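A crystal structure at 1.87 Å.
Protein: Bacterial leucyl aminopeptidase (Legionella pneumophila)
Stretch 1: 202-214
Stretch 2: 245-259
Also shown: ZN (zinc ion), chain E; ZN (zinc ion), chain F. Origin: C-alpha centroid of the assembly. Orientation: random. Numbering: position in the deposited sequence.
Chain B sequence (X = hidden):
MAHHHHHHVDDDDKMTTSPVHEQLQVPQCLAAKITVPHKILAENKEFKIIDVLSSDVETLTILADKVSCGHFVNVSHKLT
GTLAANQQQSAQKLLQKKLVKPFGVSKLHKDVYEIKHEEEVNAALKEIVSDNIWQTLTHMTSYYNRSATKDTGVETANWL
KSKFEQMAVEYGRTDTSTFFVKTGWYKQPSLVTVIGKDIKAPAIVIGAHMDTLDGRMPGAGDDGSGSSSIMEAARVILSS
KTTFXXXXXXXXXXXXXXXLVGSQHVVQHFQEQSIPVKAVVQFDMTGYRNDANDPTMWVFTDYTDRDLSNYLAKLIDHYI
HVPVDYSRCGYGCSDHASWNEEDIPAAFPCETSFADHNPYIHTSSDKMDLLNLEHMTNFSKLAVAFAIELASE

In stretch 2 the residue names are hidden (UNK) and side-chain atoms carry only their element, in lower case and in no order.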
# COMPACT_ATOMS: atom_id res chain seq x y z
N PRO B 202 7.36 -23.04 1.87
CA PRO B 202 6.16 -22.26 1.46
C PRO B 202 6.19 -21.87 -0.02
O PRO B 202 7.22 -21.43 -0.52
CB PRO B 202 6.17 -21.06 2.44
CG PRO B 202 6.84 -21.64 3.69
CD PRO B 202 7.94 -22.53 3.13
N ALA B 203 5.12 -22.18 -0.75
CA ALA B 203 5.12 -22.09 -2.22
C ALA B 203 4.87 -20.67 -2.76
O ALA B 203 4.39 -19.79 -2.03
CB ALA B 203 4.09 -23.02 -2.79
N ILE B 204 5.06 -20.54 -4.06
CA ILE B 204 4.78 -19.34 -4.80
C ILE B 204 3.67 -19.73 -5.75
O ILE B 204 3.81 -20.66 -6.48
CB ILE B 204 5.97 -18.89 -5.65
CG1 ILE B 204 7.14 -18.43 -4.81
CG2 ILE B 204 5.58 -17.78 -6.58
CD1 ILE B 204 6.76 -17.63 -3.60
N VAL B 205 2.58 -18.99 -5.76
CA VAL B 205 1.45 -19.33 -6.60
C VAL B 205 1.11 -18.26 -7.66
O VAL B 205 1.05 -17.12 -7.34
CB VAL B 205 0.21 -19.56 -5.75
CG1 VAL B 205 -0.99 -19.85 -6.58
CG2 VAL B 205 0.43 -20.56 -4.65
N ILE B 206 0.89 -18.66 -8.90
CA ILE B 206 0.49 -17.78 -9.97
C ILE B 206 -0.80 -18.29 -10.52
O ILE B 206 -0.86 -19.40 -10.96
CB ILE B 206 1.54 -17.76 -11.08
CG1 ILE B 206 2.84 -17.16 -10.60
CG2 ILE B 206 1.07 -16.96 -12.27
CD1 ILE B 206 3.87 -18.18 -10.26
N GLY B 207 -1.82 -17.45 -10.57
CA GLY B 207 -3.13 -17.87 -11.01
C GLY B 207 -3.82 -17.02 -12.02
O GLY B 207 -3.44 -15.85 -12.25
N ALA B 208 -4.92 -17.57 -12.52
CA ALA B 208 -5.86 -16.94 -13.45
C ALA B 208 -7.14 -17.80 -13.38
O ALA B 208 -7.07 -18.96 -12.91
CB ALA B 208 -5.28 -17.03 -14.90
N HIS B 209 -8.22 -17.35 -13.93
CA HIS B 209 -9.44 -18.10 -13.95
C HIS B 209 -9.76 -18.50 -15.37
O HIS B 209 -9.61 -17.75 -16.23
CB HIS B 209 -10.59 -17.44 -13.20
CG HIS B 209 -11.18 -16.23 -13.81
ND1 HIS B 209 -12.27 -16.27 -14.62
CD2 HIS B 209 -10.89 -14.93 -13.64
CE1 HIS B 209 -12.60 -15.05 -14.96
NE2 HIS B 209 -11.77 -14.23 -14.39
N MET B 210 -10.32 -19.70 -15.53
CA MET B 210 -10.44 -20.29 -16.85
C MET B 210 -11.85 -20.03 -17.41
O MET B 210 -12.13 -20.30 -18.63
CB MET B 210 -10.18 -21.82 -16.75
CG MET B 210 -11.29 -22.62 -16.08
SD MET B 210 -10.94 -24.39 -16.24
CE MET B 210 -9.71 -24.70 -15.03
N ASP B 211 -12.77 -19.63 -16.55
CA ASP B 211 -14.18 -19.61 -16.87
C ASP B 211 -14.72 -18.30 -17.42
O ASP B 211 -14.05 -17.27 -17.39
CB ASP B 211 -15.05 -20.06 -15.66
CG ASP B 211 -15.02 -19.05 -14.51
OD1 ASP B 211 -13.91 -18.61 -14.19
OD2 ASP B 211 -16.10 -18.76 -13.96
N THR B 212 -15.97 -18.38 -17.89
CA THR B 212 -16.78 -17.30 -18.38
C THR B 212 -18.19 -17.46 -17.91
O THR B 212 -18.57 -18.44 -17.21
CB THR B 212 -16.83 -17.29 -19.93
OG1 THR B 212 -17.60 -18.46 -20.41
CG2 THR B 212 -15.44 -17.26 -20.51
N LEU B 213 -19.02 -16.51 -18.29
CA LEU B 213 -20.47 -16.65 -18.11
C LEU B 213 -21.02 -17.69 -19.14
O LEU B 213 -20.31 -18.17 -20.04
CB LEU B 213 -21.18 -15.30 -18.29
CG LEU B 213 -20.89 -14.10 -17.43
CD1 LEU B 213 -21.98 -13.10 -17.50
CD2 LEU B 213 -20.68 -14.66 -16.07
N ASP B 214 -22.30 -17.99 -18.99
CA ASP B 214 -23.06 -18.71 -19.98
C ASP B 214 -23.40 -17.90 -21.22
O ASP B 214 -23.12 -16.71 -21.32
CB ASP B 214 -24.35 -19.28 -19.41
CG ASP B 214 -24.13 -20.20 -18.24
OD1 ASP B 214 -23.40 -21.20 -18.41
OD2 ASP B 214 -24.66 -19.87 -17.14
N UNK B 245 14.41 -22.79 -4.83
CA UNK B 245 14.28 -23.07 -3.39
C UNK B 245 12.85 -23.28 -2.89
O UNK B 245 12.66 -23.53 -1.70
c UNK B 245 16.75 -20.72 -0.54
c UNK B 245 16.42 -21.92 -2.75
c UNK B 245 16.97 -20.68 -2.05
c UNK B 245 14.91 -21.94 -2.59
n UNK B 245 17.45 -19.51 0.01
N UNK B 246 11.83 -23.12 -3.76
CA UNK B 246 10.40 -23.23 -3.36
C UNK B 246 9.63 -23.86 -4.50
O UNK B 246 9.99 -23.68 -5.65
c UNK B 246 10.18 -19.12 0.56
n UNK B 246 9.29 -20.01 0.97
c UNK B 246 10.43 -21.04 -1.94
n UNK B 246 10.79 -18.44 1.48
c UNK B 246 9.88 -19.66 -1.86
c UNK B 246 9.76 -21.83 -3.04
n UNK B 246 10.48 -18.95 -0.74
N UNK B 247 8.56 -24.61 -4.18
CA UNK B 247 7.69 -25.05 -5.27
C UNK B 247 6.96 -23.82 -5.88
O UNK B 247 6.65 -22.82 -5.17
c UNK B 247 6.70 -25.97 -4.59
c UNK B 247 7.99 -24.89 -2.84
c UNK B 247 6.70 -25.57 -3.16
N UNK B 248 6.69 -23.93 -7.18
CA UNK B 248 6.00 -22.92 -7.93
C UNK B 248 4.66 -23.49 -8.44
O UNK B 248 4.65 -24.42 -9.28
c UNK B 248 6.84 -22.44 -9.12
c UNK B 248 6.04 -21.49 -10.00
c UNK B 248 8.09 -21.71 -8.63
c UNK B 248 9.16 -21.63 -9.74
N UNK B 249 3.54 -22.88 -8.04
CA UNK B 249 2.29 -23.40 -8.59
C UNK B 249 1.74 -22.48 -9.68
O UNK B 249 1.64 -21.29 -9.51
c UNK B 249 0.91 -26.09 -6.69
c UNK B 249 1.09 -27.11 -5.78
c UNK B 249 2.17 -24.56 -5.35
c UNK B 249 1.81 -26.86 -4.63
c UNK B 249 1.49 -24.79 -6.50
c UNK B 249 2.37 -25.59 -4.40
c UNK B 249 1.23 -23.67 -7.50
o UNK B 249 1.95 -27.81 -3.67
N UNK B 250 1.31 -23.07 -10.76
CA UNK B 250 0.45 -22.44 -11.71
C UNK B 250 -0.96 -22.98 -11.63
O UNK B 250 -1.18 -24.14 -11.75
c UNK B 250 3.49 -22.22 -13.07
c UNK B 250 3.31 -19.57 -14.09
c UNK B 250 2.17 -20.33 -13.88
c UNK B 250 4.65 -21.44 -13.27
c UNK B 250 2.22 -21.65 -13.36
c UNK B 250 4.54 -20.11 -13.77
c UNK B 250 0.99 -22.48 -13.16
N UNK B 251 -1.95 -22.08 -11.42
CA UNK B 251 -3.29 -22.52 -11.13
C UNK B 251 -4.28 -21.83 -12.03
O UNK B 251 -4.27 -20.60 -12.09
c UNK B 251 -2.54 -22.84 -8.74
c UNK B 251 -5.00 -22.87 -9.30
c UNK B 251 -2.82 -22.97 -7.26
c UNK B 251 -3.63 -22.26 -9.62
N UNK B 252 -5.19 -22.59 -12.64
CA UNK B 252 -6.29 -22.05 -13.37
C UNK B 252 -7.57 -22.38 -12.61
O UNK B 252 -7.99 -23.52 -12.57
c UNK B 252 -6.36 -22.55 -14.76
c UNK B 252 -1.78 -23.89 -15.33
n UNK B 252 -3.95 -20.92 -17.16
c UNK B 252 -5.17 -22.08 -15.67
c UNK B 252 -1.75 -22.14 -16.98
c UNK B 252 -3.83 -22.61 -15.71
c UNK B 252 -5.17 -21.05 -16.55
c UNK B 252 -1.12 -23.15 -16.29
c UNK B 252 -3.11 -21.86 -16.66
c UNK B 252 -3.16 -23.65 -15.02
N UNK B 253 -8.21 -21.35 -12.02
CA UNK B 253 -9.33 -21.61 -11.18
C UNK B 253 -10.61 -21.79 -11.99
O UNK B 253 -10.80 -21.09 -12.93
c UNK B 253 -6.51 -18.54 -9.02
c UNK B 253 -6.85 -20.46 -7.56
c UNK B 253 -7.66 -18.88 -9.72
c UNK B 253 -8.36 -20.04 -9.44
c UNK B 253 -6.12 -19.31 -7.94
c UNK B 253 -7.93 -20.85 -8.34
c UNK B 253 -9.56 -20.41 -10.21
o UNK B 253 -5.02 -18.95 -7.23
N UNK B 254 -11.46 -22.70 -11.56
CA UNK B 254 -12.80 -22.85 -12.05
C UNK B 254 -13.73 -21.82 -11.40
O UNK B 254 -13.47 -21.36 -10.27
c UNK B 254 -13.32 -24.24 -11.64
N UNK B 255 -14.82 -21.48 -12.12
CA UNK B 255 -15.97 -20.90 -11.50
C UNK B 255 -15.68 -19.58 -10.74
O UNK B 255 -16.33 -19.28 -9.72
c UNK B 255 -16.67 -21.94 -10.57
N UNK B 256 -14.75 -18.79 -11.21
CA UNK B 256 -14.51 -17.47 -10.68
C UNK B 256 -15.74 -16.57 -10.82
O UNK B 256 -16.05 -15.83 -9.87
c UNK B 256 -13.55 -14.29 -11.01
o UNK B 256 -13.54 -13.27 -10.23
o UNK B 256 -14.31 -14.39 -12.04
c UNK B 256 -13.28 -16.84 -11.24
c UNK B 256 -12.83 -15.56 -10.53
N UNK B 257 -16.47 -16.73 -11.95
CA UNK B 257 -17.60 -15.84 -12.25
C UNK B 257 -18.80 -16.19 -11.41
O UNK B 257 -19.79 -15.50 -11.42
c UNK B 257 -17.97 -15.95 -13.70
c UNK B 257 -16.89 -15.50 -14.69
o UNK B 257 -15.83 -13.63 -15.51
o UNK B 257 -17.30 -13.28 -13.94
c UNK B 257 -16.66 -14.00 -14.71
N UNK B 258 -18.72 -17.31 -10.65
CA UNK B 258 -19.83 -17.75 -9.73
C UNK B 258 -19.58 -17.25 -8.32
O UNK B 258 -20.32 -17.61 -7.41
n UNK B 258 -24.13 -19.07 -12.69
c UNK B 258 -19.99 -19.26 -9.74
n UNK B 258 -22.53 -19.79 -11.12
n UNK B 258 -24.78 -20.09 -10.75
c UNK B 258 -23.81 -19.59 -11.49
c UNK B 258 -21.39 -19.38 -11.89
c UNK B 258 -20.09 -19.81 -11.22
N UNK B 259 -18.60 -16.40 -8.15
CA UNK B 259 -18.24 -15.84 -6.86
C UNK B 259 -16.97 -16.38 -6.16
O UNK B 259 -16.87 -16.43 -4.90
ZN ZN E . -14.72 -11.68 -14.28
ZN ZN F . -12.07 -12.09 -14.43
O HOH W 1 -12.35 -9.92 -14.27

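Position 245 carries four carbons in a row ending in a nitrogen, an unbranched chain that touches nothing on stretch 1. It is K245, exposed and poorly ordered, as suits a charged residue ahead of the strand.

Position 246 has three carbons, a nitrogen, and a carbon bearing two more nitrogens, a guanidinium whose edge meets P202. This is R246; NH1 donates to P202 O at 2.9 Å, giving a carbonyl at the margin of the sheet a partner.

At 247, three carbons close a ring onto the backbone nitrogen and pack against A203: P247. Its CG lies 3.7 Å from A203 CB. Lacking an N-H, it can still accept, and I204 N donates to P247 O at 3.0 Å.

Position 248 has four carbons forked at the first, one arm two carbons long, and touches I206: I248. Its CG2 lies 4.0 Å from I206 CD1, and beta branching suits the extended backbone.

At 249 one carbon leads to a six-carbon ring bearing an oxygen, its edge against A203: Y249. The methyl packs there, A203 CB being 3.5 Å from Y249 CE1. The backbone ties two residues of the neighbour: Y249 N to I204 O is 2.7 Å, and I206 N to Y249 O is 2.8 Å.

Position 250 has the same ring without oxygen, one face under I206 CD1: F250, a wholly apolar side chain for a buried site. I206 CB is 3.9 Å from F250 CD2.

Position 251 repeats the four-carbon fork and touches V205: I251. Its CD1 meets V205 CG1 at 3.7 Å, an aliphatic contact between buried side chains.

At 252 one carbon bears fused five- and six-membered rings with one nitrogen, near A208 and M210: W252. CD1 lies 4.3 Å from A208 CB, and CB packs 4.0 Å from M210 CE; the ring nitrogen is hydrogen-bonded elsewhere in the structure.

Position 253 has a six-carbon ring with one oxygen, lying by G207: Y253. Its ring uses the space left by glycine: G207 CA is 4.0 Å from Y253 CE2, and an ideal CB on G207 would lie 2.6 Å from Y253 CE2, a clash.

Position 254 has one side-chain carbon, pointing away from stretch 1: A254, whose methyl takes little buried space. Position 255 likewise has one carbon pointing away: A255, equally compact.

Position 256 has three carbons, the third carrying two oxygens, and touches H209 and D211: E256. Its CB lies over the H209 ring face, 3.7 Å from the ring centroid. Position 257 has the same atoms and touches D211 and L213: E257. Its carboxylate suits metal binding, OE2 being 2.6 Å from the chain E zinc.

Position 258 has three carbons, a nitrogen, then a carbon with two more nitrogens, its end nearing D214: R258. NH1 is 4.6 Å from D214 OD2, opposite charges without a salt bridge; NE and NH2 are hydrogen-bonded elsewhere in the structure. Position 259 has no side chain, and its backbone angles call for glycine: G259.

The contact is a parallel strand pair, its backbone hydrogen bonds alternating between neighbours while side chains pack on both faces. Beyond it, E257 N donates to D211 OD2 at 2.9 Å. H209, at the end of its strand, binds the chain F zinc through NE2 at 2.2 Å, whereas E257, in the segment after the other strand, binds the other ion.

Stretch 2, residues 245-259: KRPIYFIWYAAEERG
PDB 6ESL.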